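Lombricine kinase (Urechis caupo, PDB 3JPZ) catalyses the reversible transfer of a phosphoryl group between ATP and the guanidino group of lombricine, a phosphagen kinase reaction. Local coordinates at residues G106-K111 against A280-Q285; V224-K229 against F237-R242; H287-H292 against K358-L363; L302-R307 against K345-M350. All blocks are in the same frame, centred on the assembly; numbering follows the deposited sequence.

Contact 1 (G106-K111 against A280-Q285)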
# COMPACT_ATOMS: atom_id res chain seq x y z
N GLY A 106 -0.72 -42.85 7.54
CA GLY A 106 -1.35 -41.61 7.13
C GLY A 106 -2.87 -41.59 7.12
O GLY A 106 -3.47 -40.84 6.35
N GLN A 107 -3.50 -42.42 7.94
CA GLN A 107 -4.95 -42.39 8.09
C GLN A 107 -5.31 -42.29 9.56
O GLN A 107 -5.14 -43.24 10.31
CB GLN A 107 -5.60 -43.65 7.51
CG GLN A 107 -7.07 -43.82 7.92
CD GLN A 107 -7.99 -42.73 7.35
OE1 GLN A 107 -8.23 -42.68 6.15
NE2 GLN A 107 -8.53 -41.89 8.23
N PHE A 108 -5.80 -41.12 9.96
CA PHE A 108 -6.12 -40.89 11.35
C PHE A 108 -7.49 -41.41 11.68
O PHE A 108 -8.35 -41.57 10.81
CB PHE A 108 -6.07 -39.41 11.67
CG PHE A 108 -4.76 -38.77 11.42
CD1 PHE A 108 -4.65 -37.74 10.50
CD2 PHE A 108 -3.63 -39.18 12.10
CE1 PHE A 108 -3.44 -37.14 10.27
CE2 PHE A 108 -2.41 -38.58 11.87
CZ PHE A 108 -2.32 -37.57 10.96
N ASP A 109 -7.68 -41.66 12.97
CA ASP A 109 -8.96 -41.96 13.54
C ASP A 109 -9.82 -40.73 13.36
O ASP A 109 -9.51 -39.65 13.87
CB ASP A 109 -8.77 -42.31 15.03
CG ASP A 109 -10.05 -42.75 15.70
OD1 ASP A 109 -11.12 -42.39 15.19
OD2 ASP A 109 -9.98 -43.44 16.76
N GLU A 110 -10.91 -40.88 12.62
CA GLU A 110 -11.70 -39.73 12.24
C GLU A 110 -12.66 -39.29 13.34
O GLU A 110 -13.36 -38.31 13.18
CB GLU A 110 -12.42 -39.99 10.92
CG GLU A 110 -11.44 -40.17 9.79
CD GLU A 110 -12.07 -40.52 8.47
OE1 GLU A 110 -13.26 -40.91 8.45
OE2 GLU A 110 -11.36 -40.43 7.45
N LYS A 111 -12.66 -39.99 14.46
CA LYS A 111 -13.34 -39.49 15.66
C LYS A 111 -12.58 -38.27 16.18
O LYS A 111 -13.13 -37.42 16.89
CB LYS A 111 -13.41 -40.56 16.74
CG LYS A 111 -14.38 -41.69 16.41
CD LYS A 111 -14.52 -42.68 17.57
CE LYS A 111 -13.28 -43.52 17.76
NZ LYS A 111 -12.98 -44.31 16.55
N ALA A 280 1.20 -28.82 5.96
CA ALA A 280 0.36 -29.98 6.17
C ALA A 280 -0.35 -29.79 7.50
O ALA A 280 0.28 -29.51 8.53
CB ALA A 280 1.21 -31.25 6.20
N SER A 281 -1.67 -29.91 7.47
CA SER A 281 -2.47 -29.66 8.66
C SER A 281 -3.58 -30.68 8.78
O SER A 281 -3.97 -31.32 7.80
CB SER A 281 -3.07 -28.25 8.59
OG SER A 281 -3.86 -28.10 7.43
N VAL A 282 -4.07 -30.85 10.00
CA VAL A 282 -5.32 -31.53 10.24
C VAL A 282 -6.13 -30.63 11.14
O VAL A 282 -5.59 -29.75 11.82
CB VAL A 282 -5.17 -32.86 10.99
CG1 VAL A 282 -4.21 -33.79 10.30
CG2 VAL A 282 -4.74 -32.59 12.44
N HIS A 283 -7.44 -30.83 11.15
CA HIS A 283 -8.25 -30.32 12.23
C HIS A 283 -8.44 -31.50 13.15
O HIS A 283 -8.89 -32.54 12.72
CB HIS A 283 -9.60 -29.83 11.70
CG HIS A 283 -9.54 -28.46 11.11
ND1 HIS A 283 -10.67 -27.73 10.82
CD2 HIS A 283 -8.49 -27.68 10.79
CE1 HIS A 283 -10.31 -26.55 10.34
NE2 HIS A 283 -9.00 -26.50 10.31
N VAL A 284 -8.06 -31.35 14.41
CA VAL A 284 -8.15 -32.48 15.33
C VAL A 284 -8.75 -32.07 16.67
O VAL A 284 -8.36 -31.07 17.28
CB VAL A 284 -6.78 -33.16 15.53
CG1 VAL A 284 -5.73 -32.16 15.96
CG2 VAL A 284 -6.89 -34.31 16.53
N GLN A 285 -9.71 -32.86 17.13
CA GLN A 285 -10.41 -32.60 18.37
C GLN A 285 -9.63 -33.14 19.57
O GLN A 285 -9.27 -34.31 19.61
CB GLN A 285 -11.79 -33.23 18.32
CG GLN A 285 -12.75 -32.75 19.39
CD GLN A 285 -14.17 -33.18 19.12
OE1 GLN A 285 -15.11 -32.39 19.25
NE2 GLN A 285 -14.34 -34.43 18.71

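Contact 2 (V224-K229 against F237-R242)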
# COMPACT_ATOMS: atom_id res chain seq x y z
N VAL A 224 -1.21 -24.15 -4.09
CA VAL A 224 -1.88 -25.43 -4.30
C VAL A 224 -2.32 -26.01 -2.98
O VAL A 224 -1.51 -26.18 -2.07
CB VAL A 224 -0.96 -26.41 -5.02
CG1 VAL A 224 -1.57 -27.79 -5.05
CG2 VAL A 224 -0.65 -25.91 -6.43
N ILE A 225 -3.61 -26.31 -2.85
CA ILE A 225 -4.10 -26.94 -1.64
C ILE A 225 -4.84 -28.22 -1.96
O ILE A 225 -5.78 -28.21 -2.74
CB ILE A 225 -5.02 -26.01 -0.85
CG1 ILE A 225 -4.29 -24.69 -0.53
CG2 ILE A 225 -5.47 -26.68 0.44
CD1 ILE A 225 -5.12 -23.47 -0.74
N SER A 226 -4.39 -29.33 -1.38
CA SER A 226 -5.14 -30.56 -1.39
C SER A 226 -5.81 -30.76 -0.03
O SER A 226 -5.20 -30.49 1.00
CB SER A 226 -4.23 -31.74 -1.71
OG SER A 226 -4.95 -32.95 -1.63
N MET A 227 -7.05 -31.24 -0.04
CA MET A 227 -7.84 -31.34 1.18
C MET A 227 -8.96 -32.38 1.09
O MET A 227 -9.47 -32.68 -0.00
CB MET A 227 -8.46 -29.98 1.49
CG MET A 227 -9.44 -29.51 0.43
SD MET A 227 -10.08 -27.86 0.72
CE MET A 227 -8.62 -26.87 0.40
N GLN A 228 -9.33 -32.92 2.25
CA GLN A 228 -10.46 -33.83 2.41
C GLN A 228 -10.95 -33.74 3.84
O GLN A 228 -10.18 -33.49 4.75
CB GLN A 228 -10.06 -35.29 2.18
CG GLN A 228 -9.67 -35.66 0.77
CD GLN A 228 -9.42 -37.15 0.62
OE1 GLN A 228 -9.29 -37.65 -0.50
NE2 GLN A 228 -9.37 -37.88 1.74
N LYS A 229 -12.24 -33.98 4.05
CA LYS A 229 -12.74 -34.21 5.39
C LYS A 229 -12.22 -35.58 5.79
O LYS A 229 -11.90 -36.39 4.92
CB LYS A 229 -14.26 -34.21 5.42
CG LYS A 229 -14.92 -33.12 4.59
CD LYS A 229 -16.23 -33.61 3.99
CE LYS A 229 -17.12 -34.29 5.03
NZ LYS A 229 -18.06 -35.25 4.40
N PHE A 237 -2.08 -36.24 0.47
CA PHE A 237 -0.73 -36.03 -0.02
C PHE A 237 -0.61 -36.65 -1.42
O PHE A 237 0.08 -36.11 -2.28
CB PHE A 237 0.27 -36.68 0.93
CG PHE A 237 1.72 -36.39 0.60
CD1 PHE A 237 2.15 -35.10 0.38
CD2 PHE A 237 2.64 -37.43 0.53
CE1 PHE A 237 3.48 -34.84 0.09
CE2 PHE A 237 3.96 -37.18 0.23
CZ PHE A 237 4.38 -35.88 0.02
N GLU A 238 -1.29 -37.77 -1.63
CA GLU A 238 -1.20 -38.49 -2.90
C GLU A 238 -1.73 -37.63 -4.03
O GLU A 238 -1.14 -37.57 -5.11
CB GLU A 238 -2.01 -39.80 -2.85
CG GLU A 238 -1.81 -40.70 -4.07
CD GLU A 238 -2.56 -40.23 -5.32
OE1 GLU A 238 -3.62 -39.58 -5.20
OE2 GLU A 238 -2.08 -40.54 -6.44
N ARG A 239 -2.86 -36.98 -3.77
CA ARG A 239 -3.47 -36.09 -4.73
C ARG A 239 -2.60 -34.85 -4.88
O ARG A 239 -2.40 -34.34 -5.96
CB ARG A 239 -4.88 -35.71 -4.27
CG ARG A 239 -5.53 -34.56 -5.02
CD ARG A 239 -7.01 -34.44 -4.67
NE ARG A 239 -7.76 -35.61 -5.12
CZ ARG A 239 -8.25 -36.54 -4.31
NH1 ARG A 239 -8.08 -36.45 -2.99
NH2 ARG A 239 -8.92 -37.57 -4.82
N PHE A 240 -2.10 -34.37 -3.75
CA PHE A 240 -1.22 -33.22 -3.70
C PHE A 240 -0.06 -33.35 -4.69
O PHE A 240 0.13 -32.50 -5.56
CB PHE A 240 -0.71 -33.11 -2.26
CG PHE A 240 0.21 -31.96 -2.02
CD1 PHE A 240 -0.29 -30.68 -1.80
CD2 PHE A 240 1.58 -32.16 -1.96
CE1 PHE A 240 0.57 -29.62 -1.54
CE2 PHE A 240 2.43 -31.11 -1.70
CZ PHE A 240 1.92 -29.83 -1.50
N GLY A 241 0.71 -34.42 -4.55
CA GLY A 241 1.87 -34.64 -5.40
C GLY A 241 1.48 -35.00 -6.82
O GLY A 241 2.15 -34.61 -7.77
N ARG A 242 0.41 -35.75 -6.96
CA ARG A 242 -0.09 -36.11 -8.28
C ARG A 242 -0.48 -34.85 -9.04
O ARG A 242 -0.15 -34.69 -10.22
CB ARG A 242 -1.29 -37.05 -8.15
CG ARG A 242 -1.95 -37.40 -9.47
CD ARG A 242 -2.72 -38.71 -9.38
NE ARG A 242 -3.67 -38.71 -8.26
CZ ARG A 242 -4.85 -38.10 -8.28
NH1 ARG A 242 -5.22 -37.42 -9.36
NH2 ARG A 242 -5.64 -38.15 -7.23

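Contact 3 (H287-H292 against K358-L363)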
# COMPACT_ATOMS: atom_id res chain seq x y z
N HIS A 287 -10.38 -32.64 23.35
CA HIS A 287 -11.12 -32.15 24.50
C HIS A 287 -10.23 -32.08 25.74
O HIS A 287 -10.10 -31.04 26.37
CB HIS A 287 -12.33 -33.04 24.77
CG HIS A 287 -13.37 -32.99 23.69
ND1 HIS A 287 -14.01 -31.82 23.33
CD2 HIS A 287 -13.90 -33.96 22.91
CE1 HIS A 287 -14.87 -32.07 22.37
NE2 HIS A 287 -14.83 -33.36 22.09
N GLN A 288 -9.60 -33.20 26.07
CA GLN A 288 -8.90 -33.34 27.33
C GLN A 288 -7.51 -32.73 27.27
O GLN A 288 -7.06 -32.08 28.21
CB GLN A 288 -8.80 -34.81 27.71
CG GLN A 288 -10.14 -35.45 27.97
CD GLN A 288 -10.99 -34.59 28.87
OE1 GLN A 288 -10.60 -34.30 30.01
NE2 GLN A 288 -12.15 -34.16 28.38
N LEU A 289 -6.84 -32.93 26.15
CA LEU A 289 -5.42 -32.62 26.05
C LEU A 289 -5.19 -31.11 26.05
O LEU A 289 -4.18 -30.62 26.55
CB LEU A 289 -4.82 -33.25 24.80
CG LEU A 289 -3.30 -33.14 24.69
CD1 LEU A 289 -2.64 -33.79 25.91
CD2 LEU A 289 -2.80 -33.77 23.40
N SER A 290 -6.15 -30.38 25.50
CA SER A 290 -6.07 -28.93 25.44
C SER A 290 -6.26 -28.30 26.81
O SER A 290 -5.95 -27.13 27.01
CB SER A 290 -7.14 -28.39 24.49
OG SER A 290 -8.42 -28.83 24.88
N LYS A 291 -6.79 -29.07 27.75
CA LYS A 291 -6.91 -28.61 29.13
C LYS A 291 -5.69 -29.04 29.93
O LYS A 291 -5.53 -28.65 31.09
CB LYS A 291 -8.17 -29.17 29.78
CG LYS A 291 -9.43 -29.02 28.95
CD LYS A 291 -10.65 -29.59 29.69
CE LYS A 291 -11.79 -29.95 28.73
NZ LYS A 291 -12.02 -28.92 27.67
N HIS A 292 -4.83 -29.84 29.31
CA HIS A 292 -3.64 -30.34 29.99
C HIS A 292 -2.60 -29.23 30.11
O HIS A 292 -2.32 -28.52 29.14
CB HIS A 292 -3.04 -31.54 29.25
CG HIS A 292 -2.04 -32.30 30.06
ND1 HIS A 292 -0.72 -31.94 30.14
CD2 HIS A 292 -2.18 -33.41 30.83
CE1 HIS A 292 -0.07 -32.79 30.93
NE2 HIS A 292 -0.94 -33.69 31.36
N LYS A 358 -6.15 -41.52 32.57
CA LYS A 358 -4.77 -41.93 32.82
C LYS A 358 -3.80 -40.75 32.75
O LYS A 358 -4.13 -39.69 32.23
CB LYS A 358 -4.34 -43.00 31.81
CG LYS A 358 -5.05 -44.34 31.96
CD LYS A 358 -4.57 -45.34 30.91
CE LYS A 358 -5.24 -46.70 31.06
NZ LYS A 358 -4.84 -47.64 29.97
N SER A 359 -2.60 -40.95 33.28
CA SER A 359 -1.55 -39.94 33.20
C SER A 359 -0.87 -40.05 31.84
O SER A 359 -0.61 -41.15 31.37
CB SER A 359 -0.53 -40.14 34.32
OG SER A 359 0.51 -39.17 34.26
N ILE A 360 -0.59 -38.91 31.21
CA ILE A 360 0.13 -38.90 29.94
C ILE A 360 1.60 -38.56 30.16
O ILE A 360 2.31 -38.23 29.22
CB ILE A 360 -0.44 -37.87 28.95
CG1 ILE A 360 -0.32 -36.46 29.51
CG2 ILE A 360 -1.88 -38.19 28.61
CD1 ILE A 360 -0.34 -35.38 28.44
N ASP A 361 2.04 -38.62 31.41
CA ASP A 361 3.41 -38.28 31.74
C ASP A 361 4.42 -39.11 30.95
O ASP A 361 5.50 -38.63 30.61
CB ASP A 361 3.65 -38.44 33.24
CG ASP A 361 2.87 -37.43 34.06
OD1 ASP A 361 2.26 -36.52 33.46
OD2 ASP A 361 2.86 -37.55 35.31
N ASP A 362 4.07 -40.35 30.64
CA ASP A 362 4.99 -41.23 29.91
C ASP A 362 4.83 -41.09 28.39
O ASP A 362 5.61 -41.66 27.63
CB ASP A 362 4.80 -42.69 30.33
CG ASP A 362 3.49 -43.29 29.84
OD1 ASP A 362 2.49 -42.55 29.74
OD2 ASP A 362 3.48 -44.50 29.55
N LEU A 363 3.83 -40.33 27.96
CA LEU A 363 3.62 -40.08 26.53
C LEU A 363 4.16 -38.73 26.10
O LEU A 363 4.55 -38.54 24.95
CB LEU A 363 2.13 -40.16 26.19
CG LEU A 363 1.43 -41.45 26.62
CD1 LEU A 363 -0.03 -41.42 26.18
CD2 LEU A 363 2.15 -42.67 26.05
O HOH W 1 -0.59 -36.37 33.07

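Contact 4 (L302-R307 against K345-M350)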
# COMPACT_ATOMS: atom_id res chain seq x y z
N LEU A 302 6.57 -31.23 19.50
CA LEU A 302 6.28 -32.07 18.33
C LEU A 302 6.61 -31.37 17.02
O LEU A 302 6.38 -31.93 15.94
CB LEU A 302 4.82 -32.50 18.34
CG LEU A 302 4.43 -33.47 19.46
CD1 LEU A 302 2.94 -33.78 19.44
CD2 LEU A 302 5.25 -34.74 19.35
N GLN A 303 7.19 -30.18 17.11
CA GLN A 303 7.49 -29.36 15.94
C GLN A 303 6.22 -28.97 15.20
O GLN A 303 6.21 -28.86 13.97
CB GLN A 303 8.42 -30.10 14.99
CG GLN A 303 9.81 -30.31 15.55
CD GLN A 303 10.73 -30.96 14.55
OE1 GLN A 303 10.71 -32.18 14.38
NE2 GLN A 303 11.55 -30.16 13.89
N LEU A 304 5.15 -28.76 15.95
CA LEU A 304 3.88 -28.42 15.37
C LEU A 304 3.44 -27.01 15.75
O LEU A 304 3.85 -26.47 16.76
CB LEU A 304 2.82 -29.41 15.82
CG LEU A 304 3.09 -30.88 15.49
CD1 LEU A 304 2.13 -31.74 16.28
CD2 LEU A 304 2.97 -31.13 13.99
N GLN A 305 2.59 -26.44 14.91
CA GLN A 305 1.92 -25.19 15.24
C GLN A 305 0.42 -25.43 15.36
O GLN A 305 -0.14 -26.35 14.77
CB GLN A 305 2.18 -24.14 14.17
CG GLN A 305 3.60 -23.66 14.13
CD GLN A 305 3.75 -22.46 13.22
OE1 GLN A 305 3.69 -22.59 12.00
NE2 GLN A 305 3.92 -21.29 13.82
N LYS A 306 -0.21 -24.55 16.13
CA LYS A 306 -1.57 -24.75 16.56
C LYS A 306 -2.33 -23.44 16.49
O LYS A 306 -1.81 -22.38 16.84
CB LYS A 306 -1.56 -25.27 18.00
CG LYS A 306 -2.87 -25.13 18.73
CD LYS A 306 -2.80 -25.77 20.12
CE LYS A 306 -1.76 -25.10 20.99
NZ LYS A 306 -2.15 -23.72 21.37
N ARG A 307 -3.57 -23.52 16.03
CA ARG A 307 -4.48 -22.39 16.02
C ARG A 307 -5.89 -22.94 15.99
O ARG A 307 -6.09 -24.16 15.95
CB ARG A 307 -4.20 -21.46 14.83
CG ARG A 307 -4.45 -22.06 13.47
CD ARG A 307 -3.93 -21.15 12.38
NE ARG A 307 -4.36 -21.56 11.05
CZ ARG A 307 -3.85 -21.07 9.92
NH1 ARG A 307 -2.88 -20.16 9.97
NH2 ARG A 307 -4.29 -21.49 8.74
N LYS A 345 -0.78 -38.32 15.71
CA LYS A 345 -1.02 -39.62 16.31
C LYS A 345 -0.70 -39.57 17.81
O LYS A 345 -1.42 -40.13 18.62
CB LYS A 345 -0.19 -40.68 15.60
CG LYS A 345 -0.27 -42.08 16.20
CD LYS A 345 -1.69 -42.58 16.28
CE LYS A 345 -1.76 -44.06 16.58
NZ LYS A 345 -1.02 -44.41 17.81
N LYS A 346 0.39 -38.90 18.17
CA LYS A 346 0.76 -38.78 19.58
C LYS A 346 -0.26 -37.96 20.36
O LYS A 346 -0.63 -38.30 21.48
CB LYS A 346 2.16 -38.14 19.74
CG LYS A 346 3.27 -38.95 19.06
CD LYS A 346 4.66 -38.37 19.31
CE LYS A 346 5.66 -38.86 18.26
NZ LYS A 346 6.95 -38.12 18.28
N LEU A 347 -0.71 -36.85 19.76
CA LEU A 347 -1.73 -36.02 20.35
C LEU A 347 -2.95 -36.87 20.68
O LEU A 347 -3.50 -36.79 21.78
CB LEU A 347 -2.10 -34.88 19.41
CG LEU A 347 -0.99 -33.85 19.19
CD1 LEU A 347 -1.27 -32.96 17.98
CD2 LEU A 347 -0.79 -33.01 20.44
N ILE A 348 -3.35 -37.69 19.72
CA ILE A 348 -4.49 -38.58 19.90
C ILE A 348 -4.23 -39.63 20.98
O ILE A 348 -5.11 -39.90 21.79
CB ILE A 348 -4.85 -39.29 18.57
CG1 ILE A 348 -5.42 -38.29 17.57
CG2 ILE A 348 -5.86 -40.40 18.82
CD1 ILE A 348 -5.42 -38.79 16.14
N ASP A 349 -3.03 -40.21 21.00
CA ASP A 349 -2.66 -41.17 22.04
C ASP A 349 -2.85 -40.54 23.42
O ASP A 349 -3.34 -41.18 24.35
CB ASP A 349 -1.19 -41.61 21.89
CG ASP A 349 -0.96 -42.48 20.67
OD1 ASP A 349 -1.94 -42.93 20.05
OD2 ASP A 349 0.22 -42.71 20.33
N MET A 350 -2.47 -39.28 23.55
CA MET A 350 -2.57 -38.60 24.84
C MET A 350 -4.02 -38.29 25.14
O MET A 350 -4.47 -38.39 26.28
CB MET A 350 -1.77 -37.31 24.83
CG MET A 350 -0.29 -37.50 24.65
SD MET A 350 0.52 -35.90 24.42
CE MET A 350 2.23 -36.38 24.48

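Contact 1 (G106-K111 against A280-Q285)
Phe108 and Val282 each direct a side chain at the other segment: CG of Phe108 (chi1 -59°) and CG1 of Val282 (chi1 -56°) stand opposite their own carbonyl carbons, the CB bonds of both residues point toward the facing segment, and the two groups approach from opposite directions. Val282 CG1 lies 3.4 Å from Phe108 CE1, a snug apolar contact, and 4.0 Å from Phe108 CD1, so one methyl touches one side of the ring. It comes in obliquely, neither flat over the face nor square to the rim.

The loop that delivers the phenyl group is braced just beyond it by Asp109 and Lys111. Asp109 OD1 accepts from the backbone N of Lys111, two residues further on, at 2.9 Å, which defines an Asx turn, and the same oxygen also takes Lys111 NZ at 3.0 Å as part of a salt bridge. Near Lys111 the strand passes at a CA to CA separation of 8.0 Å to Gln285, and the association there is slight.

The loop runs just ahead of strand 113-122, whose Val113 touches both Phe108 and Val282. Val344 of helix 333-355 packs on the same pair, while strand 279-285, which carries the ADP-binding Ser281, lies between strands 113-122 and 320-325 in the antiparallel sheet.

Contact 2 (V224-K229 against F237-R242)
Polar contact comes first, in the hydrogen bond between the two segments: in the conformer given, Arg239 NH1 donates to Gln228 OE1 over 3.0 Å, with an N-H...O angle of 147°. The oxygen sits at the edge of the guanidinium, close to its plane, but the donor is tilted 25° from the plane of the amide carbonyl, in keeping with two flat groups turned well away from parallel. The side chains cross at about a right angle; that of Gln228 is extended, whereas that of Arg239, in this conformer, bends at its third torsion to bring NH1 round.

Van der Waals packing makes up the rest. Ser226 CB rests 3.8 Å from Phe240 CB where the CA atoms of strand and helix come nearest, and its OG lies 3.8 Å from Arg239 CG, against the aliphatic part of the arginine. The Phe240 ring turns its edge to the strand, near its own plane, with CE1 4.1 Å from Val224 O. The segment axes approach to 7.6 Å and run nearly antiparallel, at 156°, as expected where a helix folds back over the strand that precedes it.

Ion pairing lies along the helix. Arg242 grips the carboxylate of Glu238 side-on, its NE 3.0 Å from OE2, and Asp155 forms salt bridges with both Arg242 and Arg239.

Chemically, the buried Ser226 OG is satisfied by Val236 O, one turn before Phe240, and Asp155 probably balances the charge of Arg239, whose guanidinium is thus held from two directions, by a carboxylate and by the neutral amide of Gln228.

Contact 3 (H287-H292 against K358-L363)
Ile360 and His292 form the tight part of this contact. The isoleucine methyl CD1 stands over the middle of the imidazole, 3.5 Å from the ring centroid and 13° off the normal, which meets the geometry of a CH-pi interaction. Its neighbour CG1 is displaced toward the far end of the ring, 3.4 Å from His292 NE2. Ile360 reaches this place with CG1 lodged between its backbone N and carbonyl carbon (chi1 62°), while His292 holds CG anti to its backbone N (chi1 -165°). Leu289 adds a second apolar surface, its CD1 3.8 Å from Ile360 CD1, so the same methyl meets both a ring and a leucine.

The looser side is built on water. Water 1 lies at the edge of the imidazole, in its plane, 3.2 Å from His292 NE2; it accepts from Ile360 N at 3.1 Å and donates to Asp361 OD1 at 2.9 Å. This bridge joins the two segments around the rim of the hydrophobic patch, where Asp361 is exposed. Nearby, Ser359 OG accepts from Asp361 N at 3.3 Å, an ST turn. The other ring nitrogen, His292 ND1, accepts a hydrogen bond from Lys294 N, consistent with a fixed ring orientation.

Leu354 of helix 333-355 and Ile298 of helix 295-301 each touch both Leu289 and Ile360, placing the tail after the long helix against the loop that follows strand 279-285.

Contact 4 (L302-R307 against K345-M350)
A Schellman motif ends helix 295-301 at Gln303, whose positive phi (63°) turns the chain into edge strand 304-307, and the leucines on either side of that turn, Leu302 and Leu304, pack against helix 333-355. Leu302 makes two contacts, one with each methyl: CD1 lies 3.9 Å from Leu347 CD2, and CD2 lies 3.7 Å from Lys346 CD. The side chains of Leu302 and Leu347 slide past each other in opposite directions, whereas the exposed Lys346 runs across Leu302 with its chain extended beyond CG, so that its CD and NZ both lie against Leu302 CD2. Leu304 meets Leu347 tip to tip, its CD1 4.0 Å from Leu347 CD1. Leu347 thus spreads its two methyls between the leucines, one to each, from a CG placed anti to its carbonyl carbon (chi1 -68°).

On the same helix Asp349 OD1 receives Lys345 NZ on its syn lone pair at 2.8 Å, in a salt bridge spanning one turn. Val299 and Ile298 of helix 295-301 touch Leu304 and Leu347 respectively and continue the apolar layer. At the far end of the strand Arg307, an ADP-binding residue, makes a salt bridge to Glu312, another residue of that site.

Cohesion across this contact is therefore nonpolar, made by methyl and methylene groups, and the charged group at the contact belongs to the exposed Lys346.

How the contacts relate
From the N terminus, loop 106-111 comes first and packs against strand 279-285, some 170 residues later, so contact 1 closes a long span. Within that span lies contact 2, a short closure between strand 222-229 and the helix that follows it. Contact 3 opens just beyond strand 279-285 and closes in the tail after helix 333-355; inside its span contact 4 joins the edge strand 304-307 to that helix. No spans cross. Contacts 1, 2 and 4 all reach the one antiparallel sheet. Contact 4 touches contact 1 through Phe108 and Lys345, and contact 3 through Leu289 and Leu347, whereas contacts 2 and 3 stay about 17 Å apart at their nearest atoms.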